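Local coordinates for Exo-beta-1,3-glucanase (Streptomyces sp. SirexAA-E, PDB 4PEY), which hydrolyses laminarin and laminarioligosaccharides as a secreted exo-beta-1,3-glucanase of glycoside hydrolase family 55, producing glucose and laminaribiose, at residues A341-D355 with P380-T394. The protein carries 1 engineered substitution. Sequence-based numbering, arbitrary orientation. Where two conformers were deposited one is given.
Sequences AGPVNSETLVEVGSD and PGKATTSIVVNSNDT
Leu349 lays its CD1 methyl against Ala383 CB, 3.6 Å away, and beside the hydroxyl of Ser386, while Val373, on strand 367-375 of another sheet of the helix, also touches Leu349. The contact joins successive coils of a parallel beta-helix, the fold of family 55 glucanases: strands 350-352 and 387-389 run 6° from parallel, neighbours in one sheet of the solenoid. Side chains stack from one rung to the next, Val350 beside Ile387 and Val352 beside Val389, facing the interior, with Thr348, Glu351 and Val388 on the other face. There Thr348 CG2 meets Val388 CG2 at 3.8 Å. With chi1 at 61°, Thr348 puts OG1 between its backbone N and carbonyl carbon, where it bonds Glu351 OE2 at 2.6 Å and also pairs with Thr322.

Just before the first of these segments turns its corner, Asn345 swings out with CG opposite its backbone N (chi1 -170°) and crosses Thr384 at about a right angle. Its ND2 reaches Thr384 OG1 at 3.0 Å almost straight, the oxygen lying in the amide plane. An alanine here is likely to leave the Thr384 hydroxyl without its amide donor and the Thr384 side chain freer to turn. At the corner itself a water links Glu347 O to Thr385 OG1. Ser386, one residue further along, has its side chain about 7 Å from that of the substrate-binding Arg403.

At the end of strand 350-352, Val352 O takes two backbone donors, Asn390 N and Ser391 N, from just past strand 387-389. Gly353 CA sits 3.1 Å from Ser391 OG, so close that a CB on this glycine would run into the hydroxyl. Asn390 ND2 finishes the join, meeting Gly353 O at 2.9 Å from above the carbonyl plane.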
loop_
_atom_site.group_PDB
_atom_site.type_symbol
_atom_site.label_atom_id
_atom_site.label_comp_id
_atom_site.label_asym_id
_atom_site.label_seq_id
_atom_site.Cartn_x
_atom_site.Cartn_y
_atom_site.Cartn_z
ATOM N N ALA A 341 11.429 -10.400 2.815
ATOM C CA ALA A 341 12.054 -11.269 3.819
ATOM C C ALA A 341 13.136 -12.170 3.230
ATOM O O ALA A 341 13.009 -12.677 2.107
ATOM C CB ALA A 341 10.999 -12.117 4.528
ATOM N N GLY A 342 14.204 -12.364 3.998
ATOM C CA GLY A 342 15.204 -13.361 3.664
ATOM C C GLY A 342 14.755 -14.727 4.164
ATOM O O GLY A 342 13.805 -14.830 4.950
ATOM N N PRO A 343 15.425 -15.795 3.711
ATOM C CA PRO A 343 15.031 -17.140 4.153
ATOM C C PRO A 343 15.272 -17.370 5.645
ATOM O O PRO A 343 14.590 -18.203 6.250
ATOM C CB PRO A 343 15.913 -18.070 3.309
ATOM C CG PRO A 343 16.943 -17.214 2.705
ATOM C CD PRO A 343 16.411 -15.830 2.620
ATOM N N VAL A 344 16.223 -16.648 6.230
ATOM C CA VAL A 344 16.422 -16.717 7.677
ATOM C C VAL A 344 15.364 -15.875 8.381
ATOM O O VAL A 344 15.212 -14.687 8.084
ATOM C CB VAL A 344 17.823 -16.230 8.083
ATOM C CG1 VAL A 344 17.969 -16.206 9.604
ATOM C CG2 VAL A 344 18.887 -17.109 7.435
ATOM N N ASN A 345 14.627 -16.485 9.306
ATOM C CA ASN A 345 13.526 -15.786 9.968
ATOM C C ASN A 345 13.966 -14.512 10.662
ATOM O O ASN A 345 14.907 -14.535 11.459
ATOM C CB ASN A 345 12.856 -16.694 10.996
ATOM C CG ASN A 345 11.580 -16.108 11.535
ATOM O OD1 ASN A 345 10.572 -16.053 10.831
ATOM N ND2 ASN A 345 11.606 -15.675 12.792
ATOM N N SER A 346 13.271 -13.419 10.357
ATOM C CA SER A 346 13.431 -12.156 11.074
ATOM C C SER A 346 12.339 -12.031 12.125
ATOM O O SER A 346 11.158 -12.186 11.827
ATOM C CB SER A 346 13.372 -10.955 10.121
ATOM O OG SER A 346 14.465 -10.947 9.228
ATOM N N GLU A 347 12.730 -11.755 13.361
ATOM C CA GLU A 347 11.756 -11.568 14.429
ATOM C C GLU A 347 10.774 -10.450 14.061
ATOM O O GLU A 347 9.562 -10.573 14.274
ATOM C CB GLU A 347 12.474 -11.253 15.741
ATOM C CG GLU A 347 11.550 -11.072 16.921
ATOM C CD GLU A 347 12.298 -10.974 18.235
ATOM O OE1 GLU A 347 13.545 -11.111 18.234
ATOM O OE2 GLU A 347 11.635 -10.767 19.273
ATOM N N THR A 348 11.305 -9.371 13.496
ATOM C CA THR A 348 10.486 -8.293 12.929
ATOM C C THR A 348 11.122 -7.830 11.627
ATOM O O THR A 348 12.338 -7.932 11.480
ATOM C CB THR A 348 10.365 -7.075 13.866
ATOM O OG1 THR A 348 11.672 -6.534 14.104
ATOM C CG2 THR A 348 9.718 -7.444 15.198
ATOM N N LEU A 349 10.323 -7.327 10.685
ATOM C CA LEU A 349 10.888 -6.759 9.457
ATOM C C LEU A 349 10.982 -5.229 9.519
ATOM O O LEU A 349 11.961 -4.642 9.057
ATOM C CB LEU A 349 10.076 -7.193 8.227
ATOM C CG LEU A 349 10.239 -8.678 7.871
ATOM C CD1 LEU A 349 9.251 -9.118 6.817
ATOM C CD2 LEU A 349 11.669 -9.013 7.418
ATOM N N VAL A 350 9.955 -4.592 10.079
ATOM C CA VAL A 350 9.903 -3.138 10.237
ATOM C C VAL A 350 9.413 -2.798 11.641
ATOM O O VAL A 350 8.379 -3.320 12.074
ATOM C CB VAL A 350 8.963 -2.481 9.195
ATOM C CG1 VAL A 350 8.889 -0.965 9.399
ATOM C CG2 VAL A 350 9.400 -2.830 7.765
ATOM N N GLU A 351 10.158 -1.945 12.348
ATOM C CA GLU A 351 9.738 -1.445 13.656
ATOM C C GLU A 351 9.645 0.069 13.631
ATOM O O GLU A 351 10.608 0.743 13.267
ATOM C CB GLU A 351 10.707 -1.878 14.761
ATOM C CG GLU A 351 10.724 -3.368 15.007
ATOM C CD GLU A 351 11.719 -3.788 16.082
ATOM O OE1 GLU A 351 12.190 -2.922 16.856
ATOM O OE2 GLU A 351 12.026 -4.998 16.151
ATOM N N VAL A 352 8.485 0.600 14.003
ATOM C CA VAL A 352 8.307 2.046 14.089
ATOM C C VAL A 352 8.226 2.420 15.562
ATOM O O VAL A 352 7.197 2.208 16.214
ATOM C CB VAL A 352 7.040 2.524 13.342
ATOM C CG1 VAL A 352 6.964 4.051 13.357
ATOM C CG2 VAL A 352 7.040 2.010 11.910
ATOM N N GLY A 353 9.320 2.957 16.091
ATOM C CA GLY A 353 9.409 3.235 17.514
ATOM C C GLY A 353 9.927 2.054 18.318
ATOM O O GLY A 353 9.916 0.919 17.838
ATOM N N SER A 354 10.379 2.320 19.541
ATOM C CA SER A 354 10.879 1.271 20.429
ATOM C C SER A 354 9.753 0.588 21.202
ATOM O O SER A 354 8.672 1.149 21.361
ATOM C CB SER A 354 11.904 1.843 21.415
ATOM O OG SER A 354 11.284 2.737 22.326
ATOM N N ASP A 355 10.013 -0.620 21.694
ATOM C CA ASP A 355 9.048 -1.319 22.537
ATOM C C ASP A 355 8.732 -0.498 23.795
ATOM O O ASP A 355 9.632 -0.116 24.537
ATOM C CB ASP A 355 9.585 -2.698 22.921
ATOM C CG ASP A 355 8.564 -3.541 23.656
ATOM O OD1 ASP A 355 7.367 -3.495 23.295
ATOM O OD2 ASP A 355 8.962 -4.251 24.604
ATOM N N PRO A 380 12.318 -18.727 -0.690
ATOM C CA PRO A 380 11.801 -18.817 0.680
ATOM C C PRO A 380 12.085 -17.552 1.492
ATOM O O PRO A 380 13.144 -16.939 1.343
ATOM C CB PRO A 380 12.547 -20.023 1.263
ATOM C CG PRO A 380 13.747 -20.186 0.408
ATOM C CD PRO A 380 13.354 -19.735 -0.965
ATOM N N GLY A 381 11.129 -17.171 2.330
ATOM C CA GLY A 381 11.268 -16.036 3.224
ATOM C C GLY A 381 10.468 -16.308 4.480
ATOM O O GLY A 381 9.450 -17.005 4.426
ATOM N N LYS A 382 10.939 -15.786 5.610
ATOM C CA LYS A 382 10.280 -15.983 6.902
ATOM C C LYS A 382 10.420 -14.763 7.801
ATOM O O LYS A 382 11.492 -14.148 7.860
ATOM C CB LYS A 382 10.857 -17.198 7.639
ATOM C CG LYS A 382 10.534 -18.548 7.024
ATOM C CD LYS A 382 11.265 -19.629 7.802
ATOM C CE LYS A 382 11.033 -20.996 7.228
ATOM N NZ LYS A 382 11.829 -21.990 7.984
ATOM N N ALA A 383 9.338 -14.431 8.509
ATOM C CA ALA A 383 9.377 -13.412 9.556
ATOM C C ALA A 383 8.278 -13.681 10.578
ATOM O O ALA A 383 7.188 -14.106 10.211
ATOM C CB ALA A 383 9.225 -12.015 8.963
ATOM N N THR A 384 8.551 -13.415 11.854
ATOM C CA THR A 384 7.556 -13.661 12.903
ATOM C C THR A 384 6.460 -12.590 12.886
ATOM O O THR A 384 5.265 -12.909 12.793
ATOM C CB THR A 384 8.220 -13.730 14.290
ATOM O OG1 THR A 384 9.160 -14.815 14.298
ATOM C CG2 THR A 384 7.185 -13.970 15.373
ATOM N N THR A 385 6.865 -11.323 12.968
ATOM C CA THR A 385 5.937 -10.198 12.868
ATOM C C THR A 385 6.480 -9.224 11.823
ATOM O O THR A 385 7.622 -8.793 11.924
ATOM C CB THR A 385 5.756 -9.467 14.215
ATOM O OG1 THR A 385 5.449 -10.414 15.248
ATOM C CG2 THR A 385 4.639 -8.439 14.123
ATOM N N SER A 386 5.679 -8.870 10.830
ATOM C CA SER A 386 6.241 -8.062 9.754
ATOM C C SER A 386 6.395 -6.587 10.104
ATOM O O SER A 386 7.492 -6.043 9.977
ATOM C CB SER A 386 5.417 -8.230 8.476
ATOM O OG SER A 386 5.684 -9.500 7.888
ATOM N N ILE A 387 5.325 -5.933 10.550
ATOM C CA ILE A 387 5.444 -4.543 10.986
ATOM C C ILE A 387 4.936 -4.373 12.407
ATOM O O ILE A 387 3.805 -4.747 12.715
ATOM C CB ILE A 387 4.668 -3.562 10.073
ATOM C CG1 ILE A 387 5.052 -3.757 8.600
ATOM C CG2 ILE A 387 4.902 -2.114 10.544
ATOM C CD1 ILE A 387 4.406 -2.730 7.639
ATOM N N VAL A 388 5.780 -3.819 13.272
ATOM C CA VAL A 388 5.369 -3.470 14.625
ATOM C C VAL A 388 5.331 -1.952 14.720
ATOM O O VAL A 388 6.355 -1.284 14.501
ATOM C CB VAL A 388 6.320 -4.043 15.697
ATOM C CG1 VAL A 388 5.880 -3.604 17.098
ATOM C CG2 VAL A 388 6.387 -5.558 15.605
ATOM N N VAL A 389 4.152 -1.397 15.008
ATOM C CA VAL A 389 4.036 0.054 15.152
ATOM C C VAL A 389 3.921 0.409 16.630
ATOM O O VAL A 389 2.859 0.255 17.239
ATOM C CB VAL A 389 2.825 0.624 14.385
ATOM C CG1 VAL A 389 2.751 2.133 14.558
ATOM C CG2 VAL A 389 2.916 0.258 12.907
ATOM N N ASN A 390 5.029 0.877 17.197
ATOM C CA ASN A 390 5.085 1.274 18.598
ATOM C C ASN A 390 4.752 2.753 18.815
ATOM O O ASN A 390 4.101 3.116 19.799
ATOM C CB ASN A 390 6.480 0.982 19.167
ATOM C CG ASN A 390 6.750 -0.502 19.306
ATOM O OD1 ASN A 390 5.983 -1.219 19.951
ATOM N ND2 ASN A 390 7.838 -0.974 18.703
ATOM N N SER A 391 5.204 3.608 17.900
ATOM C CA SER A 391 5.091 5.058 18.099
ATOM C C SER A 391 3.663 5.584 18.029
ATOM O O SER A 391 2.922 5.293 17.080
ATOM C CB SER A 391 5.941 5.809 17.075
ATOM O OG SER A 391 7.320 5.536 17.258
ATOM N N ASN A 392 3.292 6.368 19.038
ATOM C CA ASN A 392 2.000 7.044 19.057
ATOM C C ASN A 392 1.847 7.968 17.854
ATOM O O ASN A 392 2.834 8.550 17.389
ATOM C CB ASN A 392 1.825 7.856 20.348
ATOM C CG ASN A 392 1.707 6.985 21.586
ATOM O OD1 ASN A 392 1.550 5.773 21.503
ATOM N ND2 ASN A 392 1.783 7.613 22.751
ATOM N N ASP A 393 0.608 8.081 17.375
ATOM C CA ASP A 393 0.179 9.019 16.329
ATOM C C ASP A 393 0.677 8.664 14.931
ATOM O O ASP A 393 0.495 9.435 13.996
ATOM C CB ASP A 393 0.600 10.460 16.684
ATOM C CG ASP A 393 0.067 10.896 18.036
ATOM O OD1 ASP A 393 -1.165 11.124 18.149
ATOM O OD2 ASP A 393 0.869 10.981 18.994
ATOM N N THR A 394 1.289 7.495 14.783
ATOM C CA THR A 394 1.820 7.070 13.490
ATOM C C THR A 394 0.701 6.949 12.455
ATOM O O THR A 394 -0.409 6.493 12.773
ATOM C CB THR A 394 2.571 5.719 13.621
ATOM O OG1 THR A 394 3.680 5.885 14.510
ATOM C CG2 THR A 394 3.083 5.207 12.266
HETATM O O HOH W 1 7.966 -10.698 16.528
#